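Local coordinates for protein formate dehydrogenase (Pyrobaculum aerophilum, PDB 1QP8) that binds NADPH and, like other D-isomer specific 2-hydroxyacid dehydrogenases, probably reduces 2-oxoacids such as glyoxylate or hydroxypyruvate, at residues 126-131 with 176-181; 204-209 with 230-235; 222-227 with 250-255. All coordinates share one frame; numbering follows the deposited sequence.

How the contacts relate
Contacts 1 and 2 are two pairings within one parallel sheet, their centres about 9 Å apart. Strands 177-180 and 205-208 are neighbours there, and the join is probably hydrogen-bonded: C180 N lies 2.6 Å from V207 O. Contact 3 sits beyond contact 2, with centres about 11 Å apart, and N254 ties them together: its ND2 is 2.8 Å from F230 O, probably a hydrogen bond. Contacts 1 and 3 do not touch; their nearest atoms are about 9 Å apart. The C-terminal ends of the strand pairs in contacts 1 and 2 reach the NADPH pocket through A181, V209 and D235, whereas the side chain of V255 in contact 3 is about 11 Å from that of D235.

Contact 1: 126-131 with 176-181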
loop_
_atom_site.group_PDB
_atom_site.type_symbol
_atom_site.label_atom_id
_atom_site.label_comp_id
_atom_site.label_asym_id
_atom_site.label_seq_id
_atom_site.Cartn_x
_atom_site.Cartn_y
_atom_site.Cartn_z
ATOM N N LYS A 126 9.976 -5.012 -11.959
ATOM C CA LYS A 126 9.926 -6.469 -11.960
ATOM C C LYS A 126 9.556 -6.954 -10.565
ATOM O O LYS A 126 10.372 -6.894 -9.647
ATOM C CB LYS A 126 11.300 -7.029 -12.344
ATOM C CG LYS A 126 11.822 -6.560 -13.702
ATOM C CD LYS A 126 12.079 -5.045 -13.768
ATOM C CE LYS A 126 13.426 -4.637 -13.166
ATOM N NZ LYS A 126 13.564 -4.911 -11.708
ATOM N N VAL A 127 8.334 -7.446 -10.411
ATOM C CA VAL A 127 7.862 -7.920 -9.121
ATOM C C VAL A 127 7.416 -9.381 -9.169
ATOM O O VAL A 127 6.569 -9.748 -9.973
ATOM C CB VAL A 127 6.671 -7.074 -8.641
ATOM C CG1 VAL A 127 6.410 -7.361 -7.178
ATOM C CG2 VAL A 127 6.942 -5.587 -8.880
ATOM N N ALA A 128 7.986 -10.208 -8.301
ATOM C CA ALA A 128 7.621 -11.615 -8.250
ATOM C C ALA A 128 6.434 -11.801 -7.312
ATOM O O ALA A 128 6.149 -10.938 -6.481
ATOM C CB ALA A 128 8.794 -12.442 -7.758
ATOM N N VAL A 129 5.739 -12.924 -7.457
ATOM C CA VAL A 129 4.593 -13.243 -6.613
ATOM C C VAL A 129 4.543 -14.755 -6.491
ATOM O O VAL A 129 3.812 -15.407 -7.217
ATOM C CB VAL A 129 3.254 -12.723 -7.228
ATOM C CG1 VAL A 129 2.062 -13.314 -6.499
ATOM C CG2 VAL A 129 3.187 -11.188 -7.136
ATOM N N LEU A 130 5.332 -15.309 -5.577
ATOM C CA LEU A 130 5.376 -16.751 -5.380
ATOM C C LEU A 130 4.074 -17.256 -4.775
ATOM O O LEU A 130 3.691 -16.856 -3.678
ATOM C CB LEU A 130 6.529 -17.142 -4.457
ATOM C CG LEU A 130 7.820 -16.319 -4.381
ATOM C CD1 LEU A 130 8.863 -17.151 -3.634
ATOM C CD2 LEU A 130 8.327 -15.953 -5.760
ATOM N N GLY A 131 3.409 -18.159 -5.486
ATOM C CA GLY A 131 2.147 -18.693 -5.017
ATOM C C GLY A 131 1.036 -17.904 -5.668
ATOM O O GLY A 131 0.934 -16.694 -5.456
ATOM N N ARG A 176 12.727 -6.501 -8.196
ATOM C CA ARG A 176 12.910 -5.472 -7.182
ATOM C C ARG A 176 12.030 -5.729 -5.973
ATOM O O ARG A 176 12.128 -5.025 -4.966
ATOM C CB ARG A 176 12.635 -4.079 -7.754
ATOM C CG ARG A 176 13.757 -3.612 -8.661
ATOM C CD ARG A 176 13.488 -2.288 -9.379
ATOM N NE ARG A 176 13.670 -1.081 -8.565
ATOM C CZ ARG A 176 14.533 -0.953 -7.553
ATOM N NH1 ARG A 176 15.317 -1.964 -7.177
ATOM N NH2 ARG A 176 14.640 0.219 -6.935
ATOM N N ALA A 177 11.197 -6.763 -6.064
ATOM C CA ALA A 177 10.295 -7.109 -4.982
ATOM C C ALA A 177 9.644 -8.453 -5.197
ATOM O O ALA A 177 9.552 -8.941 -6.314
ATOM C CB ALA A 177 9.225 -6.065 -4.868
ATOM N N ALA A 178 9.160 -9.029 -4.110
ATOM C CA ALA A 178 8.499 -10.309 -4.157
ATOM C C ALA A 178 7.506 -10.361 -3.017
ATOM O O ALA A 178 7.793 -9.902 -1.913
ATOM C CB ALA A 178 9.516 -11.418 -4.005
ATOM N N VAL A 179 6.326 -10.897 -3.299
ATOM C CA VAL A 179 5.287 -11.061 -2.298
ATOM C C VAL A 179 5.086 -12.568 -2.243
ATOM O O VAL A 179 4.502 -13.147 -3.158
ATOM C CB VAL A 179 3.967 -10.396 -2.743
ATOM C CG1 VAL A 179 2.819 -10.851 -1.849
ATOM C CG2 VAL A 179 4.109 -8.882 -2.699
ATOM N N CYS A 180 5.591 -13.214 -1.199
ATOM C CA CYS A 180 5.437 -14.657 -1.090
ATOM C C CYS A 180 4.193 -15.029 -0.293
ATOM O O CYS A 180 3.927 -14.459 0.766
ATOM C CB CYS A 180 6.669 -15.296 -0.449
ATOM S SG CYS A 180 6.441 -17.086 -0.191
ATOM N N ALA A 181 3.445 -15.993 -0.823
ATOM C CA ALA A 181 2.204 -16.471 -0.220
ATOM C C ALA A 181 2.011 -17.946 -0.518
ATOM O O ALA A 181 0.889 -18.401 -0.705
ATOM C CB ALA A 181 1.013 -15.694 -0.777
#
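Strands 126-130 and 177-180 run parallel, their axes 4.6 Å apart at closest and 15° from one another, as adjacent strands in the central sheet of the Rossmann-type NAD(P)-binding domain. Four backbone hydrogen bonds support this pairing. R176 N gives to K126 O and A128 N gives to A177 O, each at 2.8 Å; V179 N reaches A128 O from above the carbonyl plane, 44° out of it.

The side chains alternate between two faces. V127 CG1, anti to its backbone N, packs 3.9 Å from A177 CB, and L143 of helix 135-145 covers V127. On the other face A128 CB and A178 CB meet at 4.0 Å, with L172 packed on both, and L130 follows them, its CD1 4.2 Å from C180 SG.

At the N-terminal end K126 bends at chi2, chi3 and chi4, so that its NZ comes 3.3 Å from R176 CG as the two chains cross obliquely. The two like charges have separate partners, which probably eases their proximity: NZ bonds to E174 O, and R176 NH2 makes a salt bridge with D203.

At the opposite end, A181 belongs to the NADPH pocket, and G131 is consistent with the first glycine of a GxGxxG motif. At its phi of 96° a side chain would collide with L130 O. That same oxygen is met almost along its C=O axis by A181 N, 3.0 Å away.

Contact 2: 204-209 with 230-235; sequences AVFVNV and FIFASD. With NDP (NADPH dihydro-nicotinamide-adenine-dinucleotide phosphate), chain C.
F206, N208 and F230 bury the most surface where strands 205-208 and 231-234 pair in parallel, joined through helix 217-226 as a beta-alpha-beta unit of the Rossmann-type domain. F206 is gripped at both backbone ends: its N gives to I231 O at 2.8 Å, nearly along the C=O axis, and its O takes A233 N at 3.0 Å. With CG anti to the backbone N (chi1 -173°), its ring lies alongside that of F232, both pointing the same way; F206 CD2 meets the edge of the F232 ring, near its plane, 3.8 Å from CE1.

F230 brings its ring tip, CZ, to 3.9 Å from F206 CB, while its CE1 is 4.0 Å from A204 CB. I223 and L224 of helix 217-226 also pack on F230.

N208 sits on the same face as the F206 and F232 rings. Its CB lies 3.6 Å from S234 OG, a hydroxyl bonded to V236 O, and its backbone O accepts from D235 N at 3.3 Å. Both strands then run into residues that bind NADPH. D235 OD1 lies near the carboxamide and accepts from A262 N, while OD2 takes V261 N; V209 O comes 2.5 Å from the nicotinamide amide nitrogen N7N.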
loop_
_atom_site.group_PDB
_atom_site.type_symbol
_atom_site.label_atom_id
_atom_site.label_comp_id
_atom_site.label_asym_id
_atom_site.label_seq_id
_atom_site.Cartn_x
_atom_site.Cartn_y
_atom_site.Cartn_z
ATOM N N ALA A 204 16.293 -4.914 -3.386
ATOM C CA ALA A 204 14.974 -5.535 -3.257
ATOM C C ALA A 204 14.318 -5.622 -1.886
ATOM O O ALA A 204 14.968 -5.578 -0.843
ATOM C CB ALA A 204 14.999 -6.925 -3.879
ATOM N N VAL A 205 13.000 -5.777 -1.945
ATOM C CA VAL A 205 12.110 -5.890 -0.804
ATOM C C VAL A 205 11.391 -7.228 -0.927
ATOM O O VAL A 205 10.575 -7.398 -1.822
ATOM C CB VAL A 205 11.014 -4.824 -0.877
ATOM C CG1 VAL A 205 9.956 -5.094 0.182
ATOM C CG2 VAL A 205 11.611 -3.447 -0.736
ATOM N N PHE A 206 11.668 -8.167 -0.036
ATOM C CA PHE A 206 11.013 -9.469 -0.098
ATOM C C PHE A 206 9.927 -9.539 0.963
ATOM O O PHE A 206 10.221 -9.478 2.149
ATOM C CB PHE A 206 12.021 -10.582 0.173
ATOM C CG PHE A 206 11.470 -11.954 -0.035
ATOM C CD1 PHE A 206 11.706 -12.638 -1.219
ATOM C CD2 PHE A 206 10.682 -12.557 0.939
ATOM C CE1 PHE A 206 11.164 -13.907 -1.432
ATOM C CE2 PHE A 206 10.133 -13.825 0.740
ATOM C CZ PHE A 206 10.375 -14.500 -0.447
ATOM N N VAL A 207 8.678 -9.681 0.546
ATOM C CA VAL A 207 7.572 -9.776 1.490
ATOM C C VAL A 207 7.061 -11.218 1.677
ATOM O O VAL A 207 6.666 -11.866 0.709
ATOM C CB VAL A 207 6.397 -8.914 1.013
ATOM C CG1 VAL A 207 5.184 -9.146 1.900
ATOM C CG2 VAL A 207 6.809 -7.448 1.002
ATOM N N ASN A 208 7.076 -11.731 2.906
ATOM C CA ASN A 208 6.549 -13.076 3.132
ATOM C C ASN A 208 5.280 -12.973 3.943
ATOM O O ASN A 208 5.271 -12.373 5.009
ATOM C CB ASN A 208 7.526 -13.973 3.877
ATOM C CG ASN A 208 7.011 -15.397 3.984
ATOM O OD1 ASN A 208 6.226 -15.847 3.149
ATOM N ND2 ASN A 208 7.454 -16.115 5.008
ATOM N N VAL A 209 4.205 -13.571 3.452
ATOM C CA VAL A 209 2.945 -13.482 4.164
ATOM C C VAL A 209 2.351 -14.881 4.385
ATOM O O VAL A 209 1.365 -15.046 5.089
ATOM C CB VAL A 209 1.977 -12.524 3.397
ATOM C CG1 VAL A 209 1.284 -13.256 2.279
ATOM C CG2 VAL A 209 1.000 -11.896 4.348
ATOM N N PHE A 230 18.708 -4.570 1.154
ATOM C CA PHE A 230 17.761 -5.655 0.978
ATOM C C PHE A 230 16.855 -5.705 2.214
ATOM O O PHE A 230 17.327 -5.719 3.350
ATOM C CB PHE A 230 18.486 -6.991 0.817
ATOM C CG PHE A 230 17.568 -8.145 0.496
ATOM C CD1 PHE A 230 17.179 -8.399 -0.810
ATOM C CD2 PHE A 230 17.108 -8.989 1.505
ATOM C CE1 PHE A 230 16.346 -9.484 -1.108
ATOM C CE2 PHE A 230 16.279 -10.074 1.219
ATOM C CZ PHE A 230 15.899 -10.321 -0.091
ATOM N N ILE A 231 15.553 -5.746 1.990
ATOM C CA ILE A 231 14.637 -5.760 3.102
ATOM C C ILE A 231 13.719 -6.960 3.155
ATOM O O ILE A 231 13.141 -7.374 2.161
ATOM C CB ILE A 231 13.783 -4.493 3.102
ATOM C CG1 ILE A 231 14.679 -3.274 3.318
ATOM C CG2 ILE A 231 12.708 -4.601 4.172
ATOM C CD1 ILE A 231 13.921 -1.982 3.367
ATOM N N PHE A 232 13.575 -7.502 4.349
ATOM C CA PHE A 232 12.720 -8.644 4.567
ATOM C C PHE A 232 11.569 -8.156 5.435
ATOM O O PHE A 232 11.780 -7.745 6.577
ATOM C CB PHE A 232 13.501 -9.729 5.296
ATOM C CG PHE A 232 12.734 -10.992 5.496
ATOM C CD1 PHE A 232 12.324 -11.755 4.401
ATOM C CD2 PHE A 232 12.427 -11.438 6.782
ATOM C CE1 PHE A 232 11.619 -12.951 4.578
ATOM C CE2 PHE A 232 11.720 -12.635 6.975
ATOM C CZ PHE A 232 11.319 -13.391 5.867
ATOM N N ALA A 233 10.363 -8.171 4.884
ATOM C CA ALA A 233 9.174 -7.749 5.620
ATOM C C ALA A 233 8.277 -8.969 5.726
ATOM O O ALA A 233 7.757 -9.443 4.722
ATOM C CB ALA A 233 8.452 -6.642 4.874
ATOM N N SER A 234 8.086 -9.478 6.935
ATOM C CA SER A 234 7.259 -10.658 7.094
ATOM C C SER A 234 6.296 -10.624 8.266
ATOM O O SER A 234 6.587 -10.068 9.329
ATOM C CB SER A 234 8.151 -11.894 7.222
ATOM O OG SER A 234 7.376 -13.074 7.330
ATOM N N ASP A 235 5.147 -11.252 8.061
ATOM C CA ASP A 235 4.125 -11.343 9.083
ATOM C C ASP A 235 4.159 -12.747 9.642
ATOM O O ASP A 235 3.439 -13.060 10.583
ATOM C CB ASP A 235 2.750 -11.088 8.484
ATOM C CG ASP A 235 1.635 -11.284 9.488
ATOM O OD1 ASP A 235 0.800 -12.207 9.309
ATOM O OD2 ASP A 235 1.613 -10.505 10.462
HETATM P PA NDP C . -4.580 -21.643 -1.637
HETATM O O1A NDP C . -4.150 -22.822 -0.824
HETATM O O2A NDP C . -5.210 -21.106 -0.412
HETATM O O5B NDP C . -3.032 -21.644 -2.208
HETATM C C5B NDP C . -2.940 -22.383 -3.494
HETATM C C4B NDP C . -1.988 -21.623 -4.486
HETATM O O4B NDP C . -0.544 -21.806 -4.214
HETATM C C3B NDP C . -2.101 -22.127 -5.979
HETATM O O3B NDP C . -1.586 -21.144 -6.859
HETATM C C2B NDP C . -1.279 -23.408 -5.834
HETATM O O2B NDP C . -0.911 -24.205 -6.900
HETATM C C1B NDP C . -0.130 -22.909 -5.060
HETATM N N9A NDP C . 0.626 -23.956 -4.455
HETATM C C8A NDP C . 0.321 -24.842 -3.456
HETATM N N7A NDP C . 1.340 -25.655 -3.173
HETATM C C5A NDP C . 2.324 -25.254 -4.041
HETATM C C6A NDP C . 3.670 -25.731 -4.260
HETATM N N6A NDP C . 4.143 -26.758 -3.529
HETATM N N1A NDP C . 4.421 -25.100 -5.244
HETATM C C2A NDP C . 3.851 -24.056 -5.960
HETATM N N3A NDP C . 2.631 -23.567 -5.825
HETATM C C4A NDP C . 1.924 -24.211 -4.824
HETATM O O3 NDP C . -4.146 -20.135 -1.604
HETATM P PN NDP C . -3.871 -18.844 -0.629
HETATM O O1N NDP C . -3.472 -17.656 -1.419
HETATM O O2N NDP C . -5.047 -18.542 0.249
HETATM O O5D NDP C . -2.621 -19.300 0.367
HETATM C C5D NDP C . -2.935 -20.106 1.527
HETATM C C4D NDP C . -1.620 -20.266 2.310
HETATM O O4D NDP C . -1.183 -18.964 2.769
HETATM C C3D NDP C . -1.829 -21.122 3.558
HETATM O O3D NDP C . -1.635 -22.484 3.214
HETATM C C2D NDP C . -0.787 -20.516 4.536
HETATM O O2D NDP C . 0.472 -21.204 4.462
HETATM C C1D NDP C . -0.723 -19.022 4.141
HETATM N N1N NDP C . -1.581 -18.118 5.045
HETATM C C2N NDP C . -0.867 -17.103 5.771
HETATM C C3N NDP C . -1.645 -16.263 6.605
HETATM C C7N NDP C . -0.891 -15.138 7.416
HETATM O O7N NDP C . -1.569 -14.302 7.984
HETATM N N7N NDP C . 0.470 -15.176 7.426
HETATM C C4N NDP C . -3.081 -16.356 6.768
HETATM C C5N NDP C . -3.655 -17.415 5.977
HETATM C C6N NDP C . -2.984 -18.266 5.152
HETATM P P2B NDP C . -1.951 -25.521 -7.174
HETATM O O1X NDP C . -1.170 -26.089 -8.333
HETATM O O2X NDP C . -1.871 -26.282 -5.898
HETATM O O3X NDP C . -3.247 -24.930 -7.460
#

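Contact 3: 222-227 with 250-255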
loop_
_atom_site.group_PDB
_atom_site.type_symbol
_atom_site.label_atom_id
_atom_site.label_comp_id
_atom_site.label_asym_id
_atom_site.label_seq_id
_atom_site.Cartn_x
_atom_site.Cartn_y
_atom_site.Cartn_z
ATOM N N ARG A 222 21.420 -14.589 6.128
ATOM C CA ARG A 222 22.655 -14.309 5.442
ATOM C C ARG A 222 22.573 -13.172 4.455
ATOM O O ARG A 222 23.425 -12.285 4.463
ATOM C CB ARG A 222 23.152 -15.548 4.722
ATOM C CG ARG A 222 24.188 -15.220 3.686
ATOM C CD ARG A 222 24.766 -16.448 3.062
ATOM N NE ARG A 222 25.491 -16.081 1.860
ATOM C CZ ARG A 222 26.359 -16.865 1.239
ATOM N NH1 ARG A 222 26.617 -18.076 1.715
ATOM N NH2 ARG A 222 26.968 -16.427 0.142
ATOM N N ILE A 223 21.571 -13.185 3.585
ATOM C CA ILE A 223 21.491 -12.108 2.612
ATOM C C ILE A 223 21.197 -10.785 3.306
ATOM O O ILE A 223 21.668 -9.735 2.871
ATOM C CB ILE A 223 20.431 -12.364 1.522
ATOM C CG1 ILE A 223 20.678 -11.404 0.358
ATOM C CG2 ILE A 223 19.031 -12.154 2.065
ATOM C CD1 ILE A 223 19.713 -11.557 -0.789
ATOM N N LEU A 224 20.427 -10.834 4.391
ATOM C CA LEU A 224 20.109 -9.617 5.117
ATOM C C LEU A 224 21.380 -9.014 5.656
ATOM O O LEU A 224 21.537 -7.799 5.628
ATOM C CB LEU A 224 19.149 -9.896 6.262
ATOM C CG LEU A 224 17.684 -9.853 5.846
ATOM C CD1 LEU A 224 16.821 -10.454 6.947
ATOM C CD2 LEU A 224 17.307 -8.427 5.549
ATOM N N LYS A 225 22.293 -9.859 6.135
ATOM C CA LYS A 225 23.566 -9.373 6.675
ATOM C C LYS A 225 24.545 -8.932 5.596
ATOM O O LYS A 225 25.572 -8.334 5.904
ATOM C CB LYS A 225 24.246 -10.442 7.522
ATOM C CG LYS A 225 23.646 -10.641 8.894
ATOM C CD LYS A 225 24.175 -11.909 9.522
ATOM C CE LYS A 225 23.571 -12.138 10.894
ATOM N NZ LYS A 225 23.806 -13.534 11.389
ATOM N N GLU A 226 24.240 -9.234 4.338
ATOM C CA GLU A 226 25.119 -8.847 3.242
ATOM C C GLU A 226 24.601 -7.632 2.503
ATOM O O GLU A 226 25.369 -6.748 2.132
ATOM C CB GLU A 226 25.273 -9.976 2.229
ATOM C CG GLU A 226 25.784 -11.285 2.783
ATOM C CD GLU A 226 26.113 -12.251 1.669
ATOM O OE1 GLU A 226 25.539 -12.079 0.570
ATOM O OE2 GLU A 226 26.930 -13.173 1.892
ATOM N N ARG A 227 23.299 -7.591 2.262
ATOM C CA ARG A 227 22.726 -6.473 1.536
ATOM C C ARG A 227 21.892 -5.578 2.439
ATOM O O ARG A 227 20.721 -5.844 2.709
ATOM C CB ARG A 227 21.926 -7.002 0.338
ATOM C CG ARG A 227 22.845 -7.691 -0.672
ATOM C CD ARG A 227 22.267 -8.940 -1.338
ATOM N NE ARG A 227 21.547 -8.638 -2.570
ATOM C CZ ARG A 227 21.452 -9.468 -3.603
ATOM N NH1 ARG A 227 22.036 -10.658 -3.564
ATOM N NH2 ARG A 227 20.771 -9.106 -4.677
ATOM N N PHE A 250 14.496 -9.281 14.100
ATOM C CA PHE A 250 13.898 -8.010 14.479
ATOM C C PHE A 250 14.907 -6.907 14.819
ATOM O O PHE A 250 14.595 -5.714 14.726
ATOM C CB PHE A 250 12.938 -8.240 15.646
ATOM C CG PHE A 250 12.023 -9.422 15.442
ATOM C CD1 PHE A 250 11.622 -10.206 16.524
ATOM C CD2 PHE A 250 11.621 -9.795 14.160
ATOM C CE1 PHE A 250 10.850 -11.345 16.330
ATOM C CE2 PHE A 250 10.854 -10.927 13.961
ATOM C CZ PHE A 250 10.465 -11.713 15.048
ATOM N N SER A 251 16.121 -7.296 15.195
ATOM C CA SER A 251 17.134 -6.309 15.543
ATOM C C SER A 251 17.937 -5.881 14.320
ATOM O O SER A 251 18.868 -5.062 14.424
ATOM C CB SER A 251 18.084 -6.871 16.587
ATOM O OG SER A 251 18.763 -7.983 16.044
ATOM N N LEU A 252 17.606 -6.449 13.163
ATOM C CA LEU A 252 18.293 -6.058 11.939
ATOM C C LEU A 252 17.511 -4.869 11.408
ATOM O O LEU A 252 16.284 -4.899 11.315
ATOM C CB LEU A 252 18.327 -7.216 10.939
ATOM C CG LEU A 252 19.377 -8.278 11.327
ATOM C CD1 LEU A 252 19.144 -9.622 10.632
ATOM C CD2 LEU A 252 20.751 -7.720 10.974
ATOM N N PRO A 253 18.210 -3.776 11.110
ATOM C CA PRO A 253 17.516 -2.597 10.604
ATOM C C PRO A 253 16.807 -2.775 9.275
ATOM O O PRO A 253 15.903 -2.012 8.956
ATOM C CB PRO A 253 18.603 -1.525 10.595
ATOM C CG PRO A 253 19.871 -2.301 10.570
ATOM C CD PRO A 253 19.588 -3.446 11.490
ATOM N N ASN A 254 17.187 -3.785 8.506
ATOM C CA ASN A 254 16.522 -4.000 7.229
ATOM C C ASN A 254 15.473 -5.098 7.278
ATOM O O ASN A 254 15.294 -5.848 6.314
ATOM C CB ASN A 254 17.544 -4.273 6.129
ATOM C CG ASN A 254 18.556 -5.321 6.515
ATOM O OD1 ASN A 254 18.874 -5.510 7.703
ATOM N ND2 ASN A 254 19.099 -6.000 5.505
ATOM N N VAL A 255 14.780 -5.190 8.413
ATOM C CA VAL A 255 13.703 -6.156 8.560
ATOM C C VAL A 255 12.461 -5.450 9.088
ATOM O O VAL A 255 12.565 -4.568 9.930
ATOM C CB VAL A 255 14.057 -7.305 9.533
ATOM C CG1 VAL A 255 12.811 -8.128 9.821
ATOM C CG2 VAL A 255 15.130 -8.206 8.936
#
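The amide of N254 makes the one polar bond clearly established between helix 217-226 and the turn leading into strand 255-257, an outermost strand of the Rossmann-type sheet. N254 ND2 gives to L224 O at 3.0 Å with an N-H...O angle of 162°, approaching in the carbonyl plane on a lone pair (C=O...N 119°). The crowded first torsion, with CG between the backbone N and the carbonyl carbon (chi1 49°), puts the amide there. The acceptor lies close to the amide plane, which with a second bond to F230 O is consistent with a fixed amide rotation.

L224 supplies the apolar part. Its CD2 lies beside the N254 amide, the two chains passing in opposite directions. CD1 packs 3.4 Å from V255 CG2, the two side chains crossing at about a right angle, and CB faces L252 CD1 at 4.4 Å.

In the second shell, the bond to F230 O lets one nitrogen serve the helix and the residue just ahead of strand 231-234, while N254 O accepts a probable hydrogen bond from F232 N. An alanine here would lack the amide and with it both bonds, which would probably loosen the turn's hold on the helix and on F230. The F232 ring packs against L224. The turn itself is type I, from L252 to V255, with a weak V255 N to L252 O bond of 3.3 Å.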